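Long-range contacts in bacterial leucyl aminopeptidase (Legionella pneumophila, PDB 6ESL), which probably removes amino-terminal residues, leucine among them, from peptides as a secreted two-zinc aminopeptidase of the M28 family: residues B[204-209]-B[385-390]; B[228-233]-B[250-255]; B[283-288]-B[348-353]; B[287-292]-B[372-377]; B[297-302]-B[324-329]. All coordinates share one frame; numbering follows the deposited sequence.

Contact 1 of 5, residues B[204-209]-B[385-390]; sequences IVIGAH and AFAIEL. With ZN (zinc ion), chain F.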
# COMPACT_ATOMS: atom_id res chain seq x y z
N ILE B 204 -3.25 19.64 -8.22
CA ILE B 204 -2.80 19.06 -6.99
C ILE B 204 -3.70 19.66 -5.93
O ILE B 204 -3.80 20.85 -5.84
CB ILE B 204 -1.37 19.46 -6.64
CG1 ILE B 204 -0.36 18.86 -7.60
CG2 ILE B 204 -1.01 19.03 -5.25
CD1 ILE B 204 -0.65 17.45 -8.03
N VAL B 205 -4.34 18.85 -5.12
CA VAL B 205 -5.25 19.36 -4.12
C VAL B 205 -4.85 19.04 -2.66
O VAL B 205 -4.50 17.95 -2.38
CB VAL B 205 -6.65 18.78 -4.34
CG1 VAL B 205 -7.62 19.22 -3.30
CG2 VAL B 205 -7.15 18.99 -5.75
N ILE B 206 -4.90 20.02 -1.78
CA ILE B 206 -4.61 19.86 -0.38
C ILE B 206 -5.82 20.30 0.39
O ILE B 206 -6.23 21.41 0.27
CB ILE B 206 -3.41 20.71 0.04
CG1 ILE B 206 -2.14 20.25 -0.64
CG2 ILE B 206 -3.20 20.66 1.53
CD1 ILE B 206 -1.76 21.08 -1.81
N GLY B 207 -6.34 19.44 1.24
CA GLY B 207 -7.55 19.74 1.97
C GLY B 207 -7.55 19.49 3.45
O GLY B 207 -6.66 18.79 3.98
N ALA B 208 -8.61 19.98 4.07
CA ALA B 208 -8.93 19.80 5.49
C ALA B 208 -10.43 20.16 5.61
O ALA B 208 -10.97 20.82 4.70
CB ALA B 208 -8.11 20.83 6.33
N HIS B 209 -11.05 19.89 6.71
CA HIS B 209 -12.43 20.22 6.93
C HIS B 209 -12.53 21.28 7.99
O HIS B 209 -11.86 21.22 8.94
CB HIS B 209 -13.34 19.02 7.13
CG HIS B 209 -13.20 18.29 8.41
ND1 HIS B 209 -13.96 18.54 9.51
CD2 HIS B 209 -12.43 17.23 8.74
CE1 HIS B 209 -13.65 17.70 10.46
NE2 HIS B 209 -12.72 16.91 10.02
N ALA B 385 5.65 20.15 1.09
CA ALA B 385 6.51 19.28 0.28
C ALA B 385 5.72 18.56 -0.82
O ALA B 385 6.19 18.45 -1.95
CB ALA B 385 7.23 18.29 1.17
N PHE B 386 4.53 18.05 -0.50
CA PHE B 386 3.63 17.47 -1.44
C PHE B 386 3.26 18.44 -2.58
O PHE B 386 3.35 18.11 -3.75
CB PHE B 386 2.34 17.07 -0.65
CG PHE B 386 1.31 16.33 -1.41
CD1 PHE B 386 1.36 14.92 -1.47
CD2 PHE B 386 0.23 16.97 -2.01
CE1 PHE B 386 0.36 14.19 -2.15
CE2 PHE B 386 -0.76 16.24 -2.69
CZ PHE B 386 -0.68 14.85 -2.77
N ALA B 387 2.92 19.67 -2.22
CA ALA B 387 2.58 20.68 -3.23
C ALA B 387 3.76 20.93 -4.17
O ALA B 387 3.63 20.77 -5.41
CB ALA B 387 2.17 21.99 -2.58
N ILE B 388 4.90 21.25 -3.58
CA ILE B 388 6.03 21.66 -4.41
C ILE B 388 6.52 20.49 -5.26
O ILE B 388 6.72 20.66 -6.46
CB ILE B 388 7.15 22.31 -3.57
CG1 ILE B 388 6.70 23.67 -3.01
CG2 ILE B 388 8.43 22.44 -4.37
CD1 ILE B 388 7.56 24.20 -1.91
N GLU B 389 6.69 19.29 -4.71
CA GLU B 389 7.13 18.18 -5.54
C GLU B 389 6.18 17.87 -6.68
O GLU B 389 6.64 17.68 -7.81
CB GLU B 389 7.31 16.86 -4.74
CG GLU B 389 8.57 16.87 -3.88
CD GLU B 389 9.87 16.62 -4.69
OE1 GLU B 389 9.75 16.16 -5.87
OE2 GLU B 389 10.99 16.93 -4.13
N LEU B 390 4.87 17.77 -6.40
CA LEU B 390 3.97 17.27 -7.42
C LEU B 390 3.55 18.36 -8.44
O LEU B 390 3.29 18.07 -9.61
CB LEU B 390 2.76 16.62 -6.78
CG LEU B 390 3.10 15.37 -5.92
CD1 LEU B 390 1.86 14.79 -5.30
CD2 LEU B 390 3.80 14.30 -6.72
ZN ZN F . -12.07 15.18 11.14
O HOH W 1 -11.44 13.32 12.10
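Strand 204-209 and helix segment 385-390 run almost exactly antiparallel, their axes at 175° and 9.0 Å apart at the closest. I204, at the start of the strand segment, carries most of the contact. Its two branches part at CB and meet different residues of the helix. CG2, anti to the backbone N, touches the F386 ring obliquely at CE2, 3.8 Å away. CG1 lies anti to the carbonyl carbon and takes the other branch to L390, where I204 CD1 rests 3.7 Å from L390 CB. The F386 ring is held from its own helix as well: L390 CD1 sits 3.5 Å above one face of the F386 ring, offset toward the rim. I206 joins through its longer branch, with I206 CD1 4.1 Å from A387 CB. The helix turn is closed by its own backbone bond from L390 N to F386 O. At the far end of the strand H209 does not touch the helix segment. Its NE2 binds zinc at 2.2 Å, in a site completed by D222, D284 and a water. Its ND1 bonds to D211. Helix 306-320 covers F386 through L308 and L312. No hydrogen bond or charge pair links the two segments. The grip is purely apolar and buried, and it seats the C-terminal helix against the strand that carries a zinc ligand.

Contact 2 of 5, residues B[228-233]-B[250-255]; sequences SSIMEA and FIWYAA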
# COMPACT_ATOMS: atom_id res chain seq x y z
N SER B 228 -5.46 24.51 10.05
CA SER B 228 -4.40 25.47 10.32
C SER B 228 -3.08 25.12 9.74
O SER B 228 -2.32 25.98 9.27
CB SER B 228 -4.20 25.70 11.84
OG SER B 228 -5.42 26.09 12.46
N SER B 229 -2.75 23.83 9.86
CA SER B 229 -1.57 23.35 9.16
C SER B 229 -1.63 23.66 7.67
O SER B 229 -0.61 24.04 7.12
CB SER B 229 -1.38 21.81 9.37
OG SER B 229 -1.09 21.41 10.69
N ILE B 230 -2.77 23.43 6.98
CA ILE B 230 -2.78 23.71 5.53
C ILE B 230 -2.82 25.22 5.23
O ILE B 230 -2.35 25.65 4.17
CB ILE B 230 -3.84 22.94 4.71
CG1 ILE B 230 -5.22 23.45 5.02
CG2 ILE B 230 -3.71 21.41 4.94
CD1 ILE B 230 -6.21 23.00 3.98
N MET B 231 -3.36 26.03 6.15
CA MET B 231 -3.35 27.50 5.97
C MET B 231 -1.92 28.01 5.93
O MET B 231 -1.61 28.89 5.14
CB MET B 231 -4.17 28.22 7.03
CG MET B 231 -4.24 29.80 6.85
SD MET B 231 -5.13 30.19 5.31
CE MET B 231 -6.79 29.89 5.88
N GLU B 232 -1.05 27.47 6.79
CA GLU B 232 0.34 27.92 6.85
C GLU B 232 1.10 27.42 5.63
O GLU B 232 1.89 28.12 5.07
CB GLU B 232 1.02 27.56 8.18
CG GLU B 232 2.51 27.81 8.16
CD GLU B 232 2.94 29.27 8.02
OE1 GLU B 232 2.09 30.19 8.08
OE2 GLU B 232 4.16 29.45 7.78
N ALA B 233 0.79 26.20 5.17
CA ALA B 233 1.40 25.73 3.92
C ALA B 233 0.98 26.63 2.70
O ALA B 233 1.79 26.91 1.81
CB ALA B 233 1.04 24.28 3.67
N PHE B 250 -5.93 24.66 -2.49
CA PHE B 250 -6.18 24.53 -1.09
C PHE B 250 -7.66 24.59 -0.77
O PHE B 250 -8.31 25.53 -1.10
CB PHE B 250 -5.37 25.51 -0.20
CG PHE B 250 -3.90 25.24 -0.22
CD1 PHE B 250 -3.11 25.80 -1.25
CD2 PHE B 250 -3.26 24.48 0.80
CE1 PHE B 250 -1.71 25.56 -1.25
CE2 PHE B 250 -1.89 24.25 0.80
CZ PHE B 250 -1.12 24.77 -0.23
N ILE B 251 -8.20 23.54 -0.10
CA ILE B 251 -9.62 23.43 0.06
C ILE B 251 -9.97 23.19 1.51
O ILE B 251 -9.43 22.26 2.10
CB ILE B 251 -10.18 22.29 -0.85
CG1 ILE B 251 -9.69 22.48 -2.27
CG2 ILE B 251 -11.72 22.29 -0.78
CD1 ILE B 251 -10.36 21.67 -3.37
N TRP B 252 -10.94 23.94 2.04
CA TRP B 252 -11.48 23.69 3.33
C TRP B 252 -12.93 23.23 3.15
O TRP B 252 -13.79 24.02 2.80
CB TRP B 252 -11.41 24.87 4.22
CG TRP B 252 -9.95 25.28 4.63
CD1 TRP B 252 -9.31 24.98 5.78
CD2 TRP B 252 -9.00 26.02 3.83
NE1 TRP B 252 -8.03 25.49 5.77
CE2 TRP B 252 -7.82 26.13 4.59
CE3 TRP B 252 -9.02 26.59 2.54
CZ2 TRP B 252 -6.67 26.83 4.12
CZ3 TRP B 252 -7.85 27.26 2.07
CH2 TRP B 252 -6.72 27.37 2.86
N TYR B 253 -13.21 21.95 3.43
CA TYR B 253 -14.50 21.43 3.15
C TYR B 253 -15.49 21.75 4.26
O TYR B 253 -15.13 21.70 5.39
CB TYR B 253 -14.43 19.87 3.03
CG TYR B 253 -13.42 19.40 2.07
CD1 TYR B 253 -13.66 19.50 0.66
CD2 TYR B 253 -12.25 18.80 2.50
CE1 TYR B 253 -12.74 18.98 -0.25
CE2 TYR B 253 -11.27 18.38 1.60
CZ TYR B 253 -11.53 18.46 0.25
OH TYR B 253 -10.59 18.00 -0.63
N ALA B 254 -16.73 22.04 3.89
CA ALA B 254 -17.84 22.14 4.79
C ALA B 254 -18.37 20.75 5.15
O ALA B 254 -18.23 19.80 4.35
CB ALA B 254 -18.97 22.89 4.07
N ALA B 255 -19.00 20.66 6.34
CA ALA B 255 -19.91 19.60 6.62
C ALA B 255 -19.29 18.18 6.49
O ALA B 255 -19.98 17.21 6.12
CB ALA B 255 -21.19 19.73 5.73
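W252 NE1 is the polar atom of this contact, and it has one hydrogen bond, to S227 O on the turn of helix 220-239 just before S228. With NE1 tied there, the indole lies against the helix. I230 meets it tip to tip. Its CG1 takes the crowded position between the backbone N and the carbonyl carbon (chi1 70°), and CD1 ends over one face of the five-membered ring. This CH-pi contact measures 3.8 Å from I230 CD1 to the W252 ring centroid, 24° off the normal. M231 crosses the indole at about a right angle. Its chain bends at chi2 and chi3, so the end turns back to the six-membered ring. M231 CE is 3.5 Å from W252 CZ2, and SD makes an oblique Met-aromatic contact. F250 works further along the helix: its CE2 is 3.7 Å from I230 O and 4.1 Å from A233 CB. Helix and strand run nearly antiparallel, at 158°. They are the second and third elements of the beta-alpha-beta unit formed by strand 203-209, helix 220-239 and strand 248-253. L160 of helix 151-170 touches both M231 and W252, while helix 373-391 packs on A233.

Contact 3 of 5, residues B[283-288]-B[348-353]; sequences FDMTGY and FPCETS. With ZN (zinc ion), chain F.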
# COMPACT_ATOMS: atom_id res chain seq x y z
N PHE B 283 -5.75 16.46 5.17
CA PHE B 283 -5.26 16.71 6.56
C PHE B 283 -6.42 16.80 7.53
O PHE B 283 -7.16 17.85 7.56
CB PHE B 283 -4.36 17.93 6.59
CG PHE B 283 -3.10 17.75 5.84
CD1 PHE B 283 -1.96 17.19 6.46
CD2 PHE B 283 -3.00 18.09 4.54
CE1 PHE B 283 -0.79 16.97 5.75
CE2 PHE B 283 -1.83 17.94 3.85
CZ PHE B 283 -0.75 17.30 4.45
N ASP B 284 -6.63 15.68 8.21
CA ASP B 284 -7.63 15.56 9.23
C ASP B 284 -6.92 15.07 10.49
O ASP B 284 -6.58 13.89 10.62
CB ASP B 284 -8.71 14.56 8.82
CG ASP B 284 -9.79 14.40 9.87
OD1 ASP B 284 -9.70 15.07 10.92
OD2 ASP B 284 -10.73 13.61 9.64
N MET B 285 -6.72 16.00 11.40
CA MET B 285 -6.13 15.77 12.71
C MET B 285 -4.61 15.68 12.54
O MET B 285 -4.01 14.67 12.08
CB MET B 285 -6.74 14.64 13.53
CG MET B 285 -8.24 14.70 13.59
SD MET B 285 -9.04 13.46 14.57
CE MET B 285 -8.43 11.93 13.86
N THR B 286 -3.97 16.77 12.92
CA THR B 286 -2.52 16.95 12.75
C THR B 286 -1.77 17.34 14.03
O THR B 286 -0.56 17.63 14.00
CB THR B 286 -2.25 18.07 11.71
OG1 THR B 286 -2.68 19.32 12.20
CG2 THR B 286 -2.83 17.74 10.35
N GLY B 287 -2.47 17.32 15.16
CA GLY B 287 -1.87 17.83 16.39
C GLY B 287 -1.74 16.98 17.63
O GLY B 287 -1.00 17.33 18.52
N TYR B 288 -2.49 15.90 17.73
CA TYR B 288 -2.45 15.10 18.94
C TYR B 288 -1.49 14.02 18.80
O TYR B 288 -1.48 13.28 17.76
CB TYR B 288 -3.86 14.55 19.27
CG TYR B 288 -3.87 13.62 20.50
CD1 TYR B 288 -4.03 14.13 21.82
CD2 TYR B 288 -3.77 12.25 20.33
CE1 TYR B 288 -4.06 13.25 22.91
CE2 TYR B 288 -3.80 11.39 21.41
CZ TYR B 288 -3.93 11.93 22.69
OH TYR B 288 -3.90 11.04 23.72
N PHE B 348 -4.03 10.14 2.88
CA PHE B 348 -4.46 10.63 4.18
C PHE B 348 -3.37 10.28 5.25
O PHE B 348 -3.35 9.18 5.83
CB PHE B 348 -5.82 10.05 4.56
CG PHE B 348 -6.33 10.44 5.91
CD1 PHE B 348 -6.03 11.66 6.49
CD2 PHE B 348 -7.13 9.59 6.64
CE1 PHE B 348 -6.48 11.95 7.81
CE2 PHE B 348 -7.61 9.90 7.93
CZ PHE B 348 -7.33 11.11 8.48
N PRO B 349 -2.47 11.25 5.52
CA PRO B 349 -1.62 11.11 6.66
C PRO B 349 -2.30 11.67 7.92
O PRO B 349 -3.09 12.62 7.79
CB PRO B 349 -0.44 11.98 6.30
CG PRO B 349 -1.06 13.10 5.47
CD PRO B 349 -2.31 12.56 4.86
N CYS B 350 -2.02 11.11 9.10
CA CYS B 350 -2.74 11.47 10.31
C CYS B 350 -1.90 11.36 11.55
O CYS B 350 -0.84 10.77 11.58
CB CYS B 350 -4.07 10.63 10.41
SG CYS B 350 -5.25 11.03 11.71
N GLU B 351 -2.34 12.09 12.54
CA GLU B 351 -1.60 12.32 13.78
C GLU B 351 -1.39 11.08 14.64
O GLU B 351 -0.39 11.01 15.39
CB GLU B 351 -2.31 13.38 14.65
CG GLU B 351 -3.74 12.92 15.08
CD GLU B 351 -4.58 13.95 15.84
OE1 GLU B 351 -4.29 15.13 15.70
OE2 GLU B 351 -5.51 13.51 16.56
N THR B 352 -2.30 10.13 14.57
CA THR B 352 -2.22 8.90 15.34
C THR B 352 -2.74 7.73 14.51
O THR B 352 -3.39 7.90 13.48
CB THR B 352 -3.11 8.90 16.62
OG1 THR B 352 -4.47 9.04 16.23
CG2 THR B 352 -2.86 10.09 17.52
N SER B 353 -2.54 6.56 15.03
CA SER B 353 -3.30 5.42 14.51
C SER B 353 -4.77 5.57 14.88
O SER B 353 -5.16 6.35 15.77
CB SER B 353 -2.78 4.09 15.12
OG SER B 353 -3.18 4.03 16.52
ZN ZN F . -12.07 15.18 11.14
O HOH W 2 -4.10 14.76 9.07
O HOH W 1 -11.44 13.32 12.10
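The two-zinc site of the M28 peptidase fold includes D284, in the loop that follows strand 277-282. Here that loop meets the end of strand 346-350. D284 CG is anti to the backbone N, and both carboxylate oxygens bind one zinc, OD1 at 2.4 Å. H209, D222 and a water complete that ion's shell, and D284 OD2 also bonds to S334. D284 O lies at the edge of the F348 ring, near its plane, 3.4 Å from F348 CE1. A water gives hydrogen bonds to M285 O and P349 O and accepts a weak one from D284 N. M285 O also accepts from E351 N at 3.1 Å, a bent bond of 136°. E351 points its side chain toward the loop. CG takes the crowded position between the backbone N and the carbonyl carbon, and the chain runs extended beyond it. E351 OE1 is gripped twice, by two successive N-H groups of the loop. G287 N reaches its anti lone pair at 2.9 Å, bent to 135°. Y288 N comes to the same E351 OE1 from above the carboxylate plane, at 2.8 Å and nearly straight at 176°.

Contact 4 of 5, residues B[287-292]-B[372-377]; sequences GYRNDA and NLEHMT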
# COMPACT_ATOMS: atom_id res chain seq x y z
N GLY B 287 -2.47 17.32 15.16
CA GLY B 287 -1.87 17.83 16.39
C GLY B 287 -1.74 16.98 17.63
O GLY B 287 -1.00 17.33 18.52
N TYR B 288 -2.49 15.90 17.73
CA TYR B 288 -2.45 15.10 18.94
C TYR B 288 -1.49 14.02 18.80
O TYR B 288 -1.48 13.28 17.76
CB TYR B 288 -3.86 14.55 19.27
CG TYR B 288 -3.87 13.62 20.50
CD1 TYR B 288 -4.03 14.13 21.82
CD2 TYR B 288 -3.77 12.25 20.33
CE1 TYR B 288 -4.06 13.25 22.91
CE2 TYR B 288 -3.80 11.39 21.41
CZ TYR B 288 -3.93 11.93 22.69
OH TYR B 288 -3.90 11.04 23.72
N ARG B 289 -0.62 13.87 19.82
CA ARG B 289 0.33 12.79 19.87
C ARG B 289 -0.06 11.87 20.97
O ARG B 289 -0.41 12.29 22.07
CB ARG B 289 1.77 13.31 20.12
CG ARG B 289 2.49 13.81 18.87
CD ARG B 289 3.90 14.24 19.22
NE ARG B 289 4.58 14.73 18.03
CZ ARG B 289 5.81 15.22 18.05
NH1 ARG B 289 6.49 15.23 19.20
NH2 ARG B 289 6.37 15.62 16.91
N ASN B 290 -0.05 10.58 20.67
CA ASN B 290 -0.35 9.66 21.73
C ASN B 290 0.67 9.71 22.87
O ASN B 290 0.38 9.42 24.03
CB ASN B 290 -0.33 8.29 21.09
CG ASN B 290 -1.13 7.37 21.86
OD1 ASN B 290 -2.37 7.63 21.99
ND2 ASN B 290 -0.48 6.36 22.42
N ASP B 291 1.92 9.92 22.47
CA ASP B 291 3.07 10.04 23.39
C ASP B 291 3.80 11.28 22.87
O ASP B 291 4.27 11.28 21.74
CB ASP B 291 3.85 8.76 23.26
CG ASP B 291 5.17 8.76 24.00
OD1 ASP B 291 5.57 9.76 24.64
OD2 ASP B 291 5.81 7.68 23.90
N ALA B 292 3.93 12.30 23.70
CA ALA B 292 4.55 13.55 23.30
C ALA B 292 5.98 13.33 22.72
O ALA B 292 6.38 14.03 21.84
CB ALA B 292 4.56 14.55 24.48
N ASN B 372 0.07 19.24 20.12
CA ASN B 372 1.51 19.40 20.04
C ASN B 372 1.83 20.19 18.76
O ASN B 372 1.57 19.77 17.60
CB ASN B 372 2.10 18.02 19.97
CG ASN B 372 3.61 18.02 19.94
OD1 ASN B 372 4.25 18.35 18.93
ND2 ASN B 372 4.19 17.53 21.06
N LEU B 373 2.46 21.33 18.97
CA LEU B 373 2.69 22.25 17.86
C LEU B 373 3.75 21.75 16.92
O LEU B 373 3.63 21.98 15.71
CB LEU B 373 3.00 23.69 18.38
CG LEU B 373 3.32 24.75 17.35
CD1 LEU B 373 2.16 24.86 16.38
CD2 LEU B 373 3.51 26.07 18.17
N GLU B 374 4.71 20.98 17.42
CA GLU B 374 5.70 20.41 16.53
C GLU B 374 4.99 19.42 15.54
O GLU B 374 5.32 19.40 14.40
CB GLU B 374 6.75 19.66 17.32
CG GLU B 374 7.84 19.11 16.45
CD GLU B 374 8.91 18.41 17.25
OE1 GLU B 374 9.78 19.13 17.77
OE2 GLU B 374 8.89 17.18 17.38
N HIS B 375 4.05 18.63 16.03
CA HIS B 375 3.30 17.69 15.18
C HIS B 375 2.53 18.46 14.09
O HIS B 375 2.67 18.20 12.96
CB HIS B 375 2.30 16.94 16.03
CG HIS B 375 2.15 15.49 15.67
ND1 HIS B 375 0.98 14.80 15.86
CD2 HIS B 375 3.03 14.61 15.19
CE1 HIS B 375 1.15 13.55 15.49
NE2 HIS B 375 2.38 13.41 15.07
N MET B 376 1.84 19.52 14.47
CA MET B 376 1.08 20.32 13.52
C MET B 376 1.97 20.93 12.49
O MET B 376 1.63 21.04 11.36
CB MET B 376 0.27 21.41 14.23
CG MET B 376 -0.87 20.87 15.04
SD MET B 376 -2.08 22.04 15.69
CE MET B 376 -1.18 22.83 17.00
N THR B 377 3.13 21.37 12.93
CA THR B 377 4.15 21.95 12.02
C THR B 377 4.68 20.90 11.02
O THR B 377 4.85 21.15 9.82
CB THR B 377 5.32 22.58 12.85
OG1 THR B 377 4.79 23.58 13.71
CG2 THR B 377 6.32 23.16 12.02
O HOH W 3 9.22 15.66 19.65
O HOH W 4 7.00 16.99 22.08
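N372, the N-cap of helix 373-391, has its backbone N, OD1 and ND2 all bonded. Its N gives a hydrogen bond to G287 O at 2.7 Å, in the carbonyl plane. OD1 accepts from H375 N at 2.9 Å, on a lone pair, the capping bond. ND2 gives to a water that also bonds to A292 O. R289 reaches across with its chain extended from CG to NE. The guanidinium has three in-plane hydrogen-bond partners from its two terminal nitrogens. NH1 gives to A292 O at 2.9 Å and to a second water, which bonds to E374 OE2. NH2 forms a salt bridge with E374 OE2 at 3.0 Å, on that oxygen's anti lone pair. H375 CD2 comes to the same guanidinium edge, 3.2 Å from R289 NE. N372 OD1 lies over the centre of one guanidinium face, and the amide and guanidinium planes are 24° apart. The H375 ring stands at 81° to the guanidinium, with R289 CG over the ring centre, 3.5 Å from the H375 centroid, a CH-pi contact. H375 NE2 makes a weak hydrogen bond to T296 O. E374 is exposed, so solvent probably weakens the ion pair. The positive guanidinium over OD1 probably polarises the capping amide.

Contact 5 of 5, residues B[297-302]-B[324-329]; sequences MWVFTD and VDYSRC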
# COMPACT_ATOMS: atom_id res chain seq x y z
N MET B 297 4.32 9.74 12.24
CA MET B 297 3.18 10.14 11.45
C MET B 297 2.61 8.90 10.78
O MET B 297 3.33 8.03 10.40
CB MET B 297 3.58 11.25 10.43
CG MET B 297 4.07 12.54 11.14
SD MET B 297 4.95 13.66 9.99
CE MET B 297 3.53 14.39 9.26
N TRP B 298 1.29 8.85 10.64
CA TRP B 298 0.54 7.66 10.25
C TRP B 298 -0.03 7.83 8.85
O TRP B 298 -0.64 8.84 8.56
CB TRP B 298 -0.55 7.38 11.29
CG TRP B 298 0.03 6.97 12.58
CD1 TRP B 298 0.49 7.82 13.60
CD2 TRP B 298 0.23 5.63 13.08
NE1 TRP B 298 0.95 7.07 14.65
CE2 TRP B 298 0.77 5.74 14.38
CE3 TRP B 298 -0.08 4.36 12.61
CZ2 TRP B 298 1.09 4.65 15.15
CZ3 TRP B 298 0.20 3.24 13.44
CH2 TRP B 298 0.76 3.41 14.67
N VAL B 299 0.14 6.83 7.99
CA VAL B 299 -0.42 6.83 6.68
C VAL B 299 -1.57 5.86 6.70
O VAL B 299 -1.37 4.64 7.03
CB VAL B 299 0.67 6.47 5.62
CG1 VAL B 299 0.12 6.34 4.21
CG2 VAL B 299 1.71 7.58 5.54
N PHE B 300 -2.76 6.33 6.33
CA PHE B 300 -3.96 5.53 6.32
C PHE B 300 -4.10 4.78 4.99
O PHE B 300 -3.94 5.30 3.94
CB PHE B 300 -5.23 6.29 6.73
CG PHE B 300 -5.33 6.41 8.20
CD1 PHE B 300 -4.38 7.19 8.90
CD2 PHE B 300 -6.12 5.57 8.94
CE1 PHE B 300 -4.33 7.19 10.32
CE2 PHE B 300 -6.08 5.56 10.37
CZ PHE B 300 -5.24 6.43 11.04
N THR B 301 -4.25 3.47 5.14
CA THR B 301 -4.31 2.55 4.01
C THR B 301 -5.70 2.18 3.48
O THR B 301 -5.79 1.49 2.46
CB THR B 301 -3.50 1.29 4.33
OG1 THR B 301 -4.13 0.57 5.39
CG2 THR B 301 -2.09 1.68 4.77
N ASP B 302 -6.77 2.62 4.15
CA ASP B 302 -8.12 2.32 3.66
C ASP B 302 -8.67 3.59 2.97
O ASP B 302 -8.49 4.71 3.47
CB ASP B 302 -9.04 1.61 4.63
CG ASP B 302 -9.44 2.47 5.76
OD1 ASP B 302 -8.79 3.51 5.97
OD2 ASP B 302 -10.41 2.09 6.44
N VAL B 324 7.27 6.56 10.22
CA VAL B 324 6.01 6.38 9.58
C VAL B 324 5.42 5.06 10.03
O VAL B 324 6.15 4.10 10.20
CB VAL B 324 6.16 6.23 8.08
CG1 VAL B 324 4.80 6.08 7.39
CG2 VAL B 324 6.84 7.47 7.52
N ASP B 325 4.15 5.01 10.25
CA ASP B 325 3.50 3.73 10.53
C ASP B 325 2.11 3.86 9.82
O ASP B 325 1.78 4.90 9.23
CB ASP B 325 3.40 3.50 12.02
CG ASP B 325 3.26 2.00 12.39
OD1 ASP B 325 2.96 1.18 11.50
OD2 ASP B 325 3.46 1.66 13.57
N TYR B 326 1.39 2.76 9.81
CA TYR B 326 0.21 2.52 8.95
C TYR B 326 -1.00 2.08 9.76
O TYR B 326 -0.92 1.37 10.79
CB TYR B 326 0.52 1.41 7.91
CG TYR B 326 1.76 1.71 7.11
CD1 TYR B 326 1.75 2.56 6.01
CD2 TYR B 326 2.99 1.25 7.56
CE1 TYR B 326 2.94 2.90 5.35
CE2 TYR B 326 4.17 1.60 6.92
CZ TYR B 326 4.14 2.40 5.80
OH TYR B 326 5.37 2.69 5.15
N SER B 327 -2.17 2.59 9.33
CA SER B 327 -3.45 2.31 9.98
C SER B 327 -4.67 2.55 9.06
O SER B 327 -4.55 3.22 8.04
CB SER B 327 -3.60 3.13 11.27
OG SER B 327 -4.84 2.87 11.90
N ARG B 328 -5.78 1.98 9.46
CA ARG B 328 -7.03 2.05 8.73
C ARG B 328 -8.08 2.72 9.58
O ARG B 328 -8.10 2.52 10.74
CB ARG B 328 -7.51 0.65 8.38
CG ARG B 328 -6.62 -0.07 7.40
CD ARG B 328 -7.26 -1.35 6.92
NE ARG B 328 -6.65 -2.50 7.50
CZ ARG B 328 -7.11 -3.74 7.45
NH1 ARG B 328 -6.42 -4.71 8.03
NH2 ARG B 328 -8.24 -4.04 6.85
N CYS B 329 -8.94 3.52 8.98
CA CYS B 329 -9.93 4.22 9.77
C CYS B 329 -11.38 4.04 9.30
O CYS B 329 -12.27 4.53 9.90
CB CYS B 329 -9.55 5.69 9.84
SG CYS B 329 -9.73 6.45 8.23
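D325 runs alongside W298, its carboxylate within 13° of the indole plane. D325 CB sits over the six-membered ring of W298, 3.6 Å from its centroid, in a CH-pi contact. Two residues on, S327 CB makes a looser CH-pi contact over the F300 ring, 4.0 Å from the centroid. C329 N comes to the edge of the F300 ring, and C329 CB is 3.5 Å from F300 CE2. On the other face of the sheet V299 CG2 meets V324 CG1 at 3.9 Å, and Y326 CD1 flanks V299 CB. These pairs are set by parallel strands 297-300 and 324-327, joined by helix 306-320 in a beta-alpha-beta unit. They are the outermost strand pair of the mixed sheet within this chain. The ladder alternates D325 N to M297 O, V299 N to D325 O, S327 N to V299 O and T301 N to S327 O. V299 N is 2.8 Å from D325 O. Past the strands, D302 OD1 accepts from C329 N at 3.0 Å and 169°, from above the carboxylate plane. C329 is held further by its disulfide to C333. S327 OG bonds to F354 N. From the second subunit, S106 bonds to D302 OD2 and K314 forms a salt bridge with D325 OD1.

Contacts 1 and 2 are wholly buried and apolar. They pack helices on neighbouring strands 203-209 and 248-253, joined by backbone bonds such as I206 O to I251 N. Contact 3 is also buried, but mixes packing with hydrogen bonds, a water and a metal. It shares one zinc with contact 1 through D284 and H209, and G207 O to F283 N ties their backbones. Contact 4 continues the same loop through G287 and Y288 toward the surface, where charge and water take over. It uses the start of helix 373-391, contact 1 its end. Contact 5 is the sheet's outermost strand pair within this chain, bonded to contact 3 through C350 and F348, and alone meets the second subunit.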